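Local coordinates for putative succinylglutamate desuccinylase / aspartoacylase (Shewanella amazonensis, PDB 3FMC), which is a putative zinc-dependent hydrolase of the succinylglutamate desuccinylase/aspartoacylase family, probably acting on ester bonds, at residues L171-C183 with D340-V352. Sequence-based numbering, arbitrary orientation.
Sequences LHTGPKSCKHLYC and DGVPILHFASASV
C178 O is gripped twice, by S177 OG on a lone pair at 2.8 Å and by H180 ND1 from above the carbonyl plane at 3.1 Å. Across to the other strand, C178 N donates to I344 O at 2.9 Å. With ND1 so engaged, the H180 ring is held flat beneath I344, whose CG2 sits over the ring centre, 3.3 Å from the centroid. CG2 stands anti to the backbone N; the other branch, with CG1 beside N (chi1 -62°), brings I344 CD1 against C178 SG.

Further along, H346 N binds K176 O at 2.9 Å, and the return bond from K176 N is weak. H346 ND1 bonds F347 O at 2.7 Å, in the plane of its own ring though above that of the carbonyl. This fixes the imidazole with K176 CB over one face, offset toward the rim; Y303 stacks on the ring too. A leucine at H346 would probably leave F347 O without this donor and lose the flat surface under K176. K176 bends at chi2 (-67°) and again at chi4 to bring NZ to two waters, which donate to F347 O and A348 O. Short antiparallel pairing thus joins strand 176-184 to strand 341-346, with both ND1 donors spent within their own segments and one face of each ring turned to aliphatic carbon across the contact.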
loop_
_atom_site.group_PDB
_atom_site.type_symbol
_atom_site.label_atom_id
_atom_site.label_comp_id
_atom_site.label_asym_id
_atom_site.label_seq_id
_atom_site.Cartn_x
_atom_site.Cartn_y
_atom_site.Cartn_z
ATOM N N LEU C 171 20.672 -13.436 8.292
ATOM C CA LEU C 171 19.543 -13.902 9.069
ATOM C C LEU C 171 18.215 -13.371 8.518
ATOM O O LEU C 171 17.941 -12.136 8.520
ATOM C CB LEU C 171 19.679 -13.524 10.534
ATOM C CG LEU C 171 21.019 -13.863 11.204
ATOM C CD1 LEU C 171 20.931 -13.457 12.662
ATOM C CD2 LEU C 171 21.371 -15.334 11.060
ATOM N N HIS C 172 17.384 -14.336 8.125
ATOM C CA HIS C 172 16.063 -14.103 7.570
ATOM C C HIS C 172 14.997 -14.890 8.345
ATOM O O HIS C 172 15.283 -15.605 9.299
ATOM C CB HIS C 172 16.058 -14.524 6.089
ATOM C CG HIS C 172 16.833 -13.606 5.166
ATOM N ND1 HIS C 172 16.220 -12.729 4.284
ATOM C CD2 HIS C 172 18.167 -13.441 4.991
ATOM C CE1 HIS C 172 17.145 -12.067 3.608
ATOM N NE2 HIS C 172 18.336 -12.476 4.019
ATOM N N THR C 173 13.761 -14.711 7.915
ATOM C CA THR C 173 12.638 -15.549 8.322
ATOM C C THR C 173 11.796 -15.800 7.070
ATOM O O THR C 173 11.908 -15.087 6.072
ATOM C CB THR C 173 11.718 -14.952 9.409
ATOM O OG1 THR C 173 10.782 -14.012 8.854
ATOM C CG2 THR C 173 12.489 -14.302 10.586
ATOM N N GLY C 174 10.951 -16.826 7.157
ATOM C CA GLY C 174 9.926 -17.079 6.165
ATOM C C GLY C 174 8.661 -16.366 6.621
ATOM O O GLY C 174 8.699 -15.562 7.547
ATOM N N PRO C 175 7.545 -16.570 5.910
ATOM C CA PRO C 175 6.260 -15.949 6.271
ATOM C C PRO C 175 5.665 -16.727 7.448
ATOM O O PRO C 175 5.854 -16.301 8.570
ATOM C CB PRO C 175 5.452 -16.023 4.971
ATOM C CG PRO C 175 6.027 -17.215 4.231
ATOM C CD PRO C 175 7.499 -17.244 4.580
ATOM N N LYS C 176 4.887 -17.779 7.204
ATOM C CA LYS C 176 4.522 -18.760 8.276
ATOM C C LYS C 176 5.469 -19.884 7.908
ATOM O O LYS C 176 5.311 -20.529 6.863
ATOM C CB LYS C 176 3.089 -19.202 8.223
ATOM C CG LYS C 176 2.100 -18.063 8.391
ATOM C CD LYS C 176 2.118 -17.417 9.777
ATOM C CE LYS C 176 0.942 -16.450 9.897
ATOM N NZ LYS C 176 -0.370 -17.189 9.752
ATOM N N SER C 177 6.504 -20.088 8.724
ATOM C CA SER C 177 7.591 -20.960 8.300
ATOM C C SER C 177 8.284 -21.726 9.425
ATOM O O SER C 177 8.336 -21.276 10.551
ATOM C CB SER C 177 8.637 -20.086 7.608
ATOM O OG SER C 177 9.772 -20.753 7.117
ATOM N N CYS C 178 8.869 -22.857 9.056
ATOM C CA CYS C 178 9.739 -23.574 9.974
ATOM C C CYS C 178 11.139 -23.011 9.773
ATOM O O CYS C 178 11.382 -22.178 8.895
ATOM C CB CYS C 178 9.699 -25.108 9.725
ATOM S SG CYS C 178 10.422 -25.665 8.265
ATOM N N LYS C 179 12.065 -23.409 10.645
ATOM C CA LYS C 179 13.470 -22.999 10.512
ATOM C C LYS C 179 14.111 -23.842 9.394
ATOM O O LYS C 179 13.984 -25.071 9.338
ATOM C CB LYS C 179 14.233 -23.222 11.837
ATOM C CG LYS C 179 13.601 -22.542 12.989
ATOM C CD LYS C 179 14.435 -22.657 14.258
ATOM C CE LYS C 179 13.730 -22.024 15.404
ATOM N NZ LYS C 179 14.531 -22.133 16.639
ATOM N N HIS C 180 14.791 -23.160 8.503
ATOM C CA HIS C 180 15.473 -23.762 7.392
ATOM C C HIS C 180 16.739 -22.990 7.055
ATOM O O HIS C 180 16.946 -21.857 7.490
ATOM C CB HIS C 180 14.562 -24.047 6.174
ATOM C CG HIS C 180 13.886 -22.842 5.582
ATOM N ND1 HIS C 180 12.852 -22.177 6.218
ATOM C CD2 HIS C 180 14.026 -22.260 4.377
ATOM C CE1 HIS C 180 12.418 -21.213 5.427
ATOM N NE2 HIS C 180 13.121 -21.240 4.308
ATOM N N LEU C 181 17.576 -23.619 6.272
ATOM C CA LEU C 181 18.888 -23.085 5.933
ATOM C C LEU C 181 19.221 -23.234 4.482
ATOM O O LEU C 181 18.932 -24.286 3.875
ATOM C CB LEU C 181 19.936 -23.856 6.720
ATOM C CG LEU C 181 21.444 -23.625 6.565
ATOM C CD1 LEU C 181 21.908 -22.240 7.104
ATOM C CD2 LEU C 181 22.286 -24.765 7.261
ATOM N N TYR C 182 19.768 -22.169 3.918
ATOM C CA TYR C 182 20.377 -22.213 2.606
ATOM C C TYR C 182 21.901 -22.355 2.823
ATOM O O TYR C 182 22.564 -21.556 3.564
ATOM C CB TYR C 182 20.078 -21.010 1.749
ATOM C CG TYR C 182 18.628 -20.860 1.333
ATOM C CD1 TYR C 182 17.684 -20.299 2.176
ATOM C CD2 TYR C 182 18.219 -21.260 0.073
ATOM C CE1 TYR C 182 16.357 -20.149 1.779
ATOM C CE2 TYR C 182 16.942 -21.161 -0.306
ATOM C CZ TYR C 182 15.996 -20.593 0.511
ATOM O OH TYR C 182 14.703 -20.469 0.044
ATOM N N CYS C 183 22.445 -23.356 2.147
ATOM C CA CYS C 183 23.837 -23.761 2.294
ATOM C C CYS C 183 24.369 -24.103 0.913
ATOM O O CYS C 183 23.745 -24.899 0.201
ATOM C CB CYS C 183 23.914 -24.981 3.195
ATOM S SG CYS C 183 25.635 -25.461 3.593
ATOM N N ASP C 340 5.179 -36.180 -2.578
ATOM C CA ASP C 340 5.600 -36.285 -1.185
ATOM C C ASP C 340 6.692 -35.222 -0.980
ATOM O O ASP C 340 7.516 -34.974 -1.860
ATOM C CB ASP C 340 6.251 -37.619 -0.885
ATOM C CG ASP C 340 5.292 -38.818 -1.005
ATOM O OD1 ASP C 340 4.073 -38.654 -1.259
ATOM O OD2 ASP C 340 5.834 -39.921 -0.852
ATOM N N GLY C 341 6.690 -34.604 0.180
ATOM C CA GLY C 341 7.676 -33.601 0.490
ATOM C C GLY C 341 7.445 -33.057 1.865
ATOM O O GLY C 341 6.599 -33.571 2.631
ATOM N N VAL C 342 8.220 -32.017 2.185
ATOM C CA VAL C 342 8.137 -31.331 3.471
ATOM C C VAL C 342 7.753 -29.856 3.259
ATOM O O VAL C 342 8.566 -29.107 2.751
ATOM C CB VAL C 342 9.493 -31.335 4.231
ATOM C CG1 VAL C 342 9.318 -30.659 5.589
ATOM C CG2 VAL C 342 9.973 -32.773 4.491
ATOM N N PRO C 343 6.529 -29.482 3.617
ATOM C CA PRO C 343 6.130 -28.069 3.542
ATOM C C PRO C 343 7.001 -27.268 4.501
ATOM O O PRO C 343 7.121 -27.640 5.684
ATOM C CB PRO C 343 4.653 -28.096 3.967
ATOM C CG PRO C 343 4.487 -29.324 4.697
ATOM C CD PRO C 343 5.425 -30.329 4.104
ATOM N N ILE C 344 7.676 -26.241 3.971
ATOM C CA ILE C 344 8.570 -25.380 4.775
ATOM C C ILE C 344 7.851 -24.135 5.265
ATOM O O ILE C 344 8.010 -23.674 6.409
ATOM C CB ILE C 344 9.847 -24.995 3.945
ATOM C CG1 ILE C 344 10.663 -26.250 3.583
ATOM C CG2 ILE C 344 10.701 -23.966 4.665
ATOM C CD1 ILE C 344 11.037 -27.140 4.804
ATOM N N LEU C 345 7.022 -23.583 4.387
ATOM C CA LEU C 345 6.360 -22.322 4.706
ATOM C C LEU C 345 5.071 -22.234 3.901
ATOM O O LEU C 345 4.925 -22.895 2.858
ATOM C CB LEU C 345 7.312 -21.139 4.382
ATOM C CG LEU C 345 7.836 -20.985 2.944
ATOM C CD1 LEU C 345 6.798 -20.212 2.064
ATOM C CD2 LEU C 345 9.183 -20.297 2.787
ATOM N N HIS C 346 4.165 -21.406 4.394
ATOM C CA HIS C 346 2.926 -21.122 3.709
ATOM C C HIS C 346 2.570 -19.637 3.825
ATOM O O HIS C 346 3.069 -18.890 4.682
ATOM C CB HIS C 346 1.772 -22.063 4.157
ATOM C CG HIS C 346 1.216 -21.812 5.534
ATOM N ND1 HIS C 346 0.547 -20.649 5.884
ATOM C CD2 HIS C 346 1.147 -22.623 6.619
ATOM C CE1 HIS C 346 0.125 -20.749 7.131
ATOM N NE2 HIS C 346 0.445 -21.947 7.594
ATOM N N PHE C 347 1.617 -19.258 2.985
ATOM C CA PHE C 347 1.150 -17.885 2.864
ATOM C C PHE C 347 0.620 -17.421 4.191
ATOM O O PHE C 347 -0.079 -18.168 4.907
ATOM C CB PHE C 347 0.100 -17.836 1.753
ATOM C CG PHE C 347 -0.292 -16.445 1.320
ATOM C CD1 PHE C 347 0.637 -15.585 0.773
ATOM C CD2 PHE C 347 -1.639 -16.078 1.325
ATOM C CE1 PHE C 347 0.241 -14.335 0.295
ATOM C CE2 PHE C 347 -2.032 -14.838 0.865
ATOM C CZ PHE C 347 -1.085 -13.972 0.362
ATOM N N ALA C 348 0.883 -16.147 4.503
ATOM C CA ALA C 348 0.528 -15.561 5.806
ATOM C C ALA C 348 -0.891 -15.072 5.965
ATOM O O ALA C 348 -1.270 -14.624 7.050
ATOM C CB ALA C 348 1.516 -14.418 6.123
ATOM N N SER C 349 -1.684 -15.138 4.895
ATOM C CA SER C 349 -3.055 -14.675 4.890
ATOM C C SER C 349 -3.970 -15.868 4.504
ATOM O O SER C 349 -3.516 -16.844 3.902
ATOM C CB SER C 349 -3.201 -13.532 3.876
ATOM O OG SER C 349 -4.546 -13.356 3.519
ATOM N N ALA C 350 -5.233 -15.803 4.926
ATOM C CA ALA C 350 -6.201 -16.871 4.683
ATOM C C ALA C 350 -6.992 -16.674 3.389
ATOM O O ALA C 350 -7.863 -17.488 3.059
ATOM C CB ALA C 350 -7.164 -16.983 5.879
ATOM N N SER C 351 -6.753 -15.586 2.672
ATOM C CA SER C 351 -7.530 -15.328 1.461
ATOM C C SER C 351 -6.588 -15.203 0.281
ATOM O O SER C 351 -5.622 -14.431 0.285
ATOM C CB SER C 351 -8.419 -14.110 1.649
ATOM O OG SER C 351 -7.663 -13.012 2.030
ATOM N N VAL C 352 -6.841 -16.045 -0.709
ATOM C CA VAL C 352 -6.012 -16.142 -1.872
ATOM C C VAL C 352 -6.791 -15.970 -3.184
ATOM O O VAL C 352 -7.972 -16.292 -3.276
ATOM C CB VAL C 352 -5.235 -17.508 -1.917
ATOM C CG1 VAL C 352 -4.357 -17.651 -0.672
ATOM C CG2 VAL C 352 -6.162 -18.771 -2.084
HETATM O O HOH W 1 -1.540 -18.079 7.383
HETATM O O HOH W 2 -2.341 -15.272 9.520
#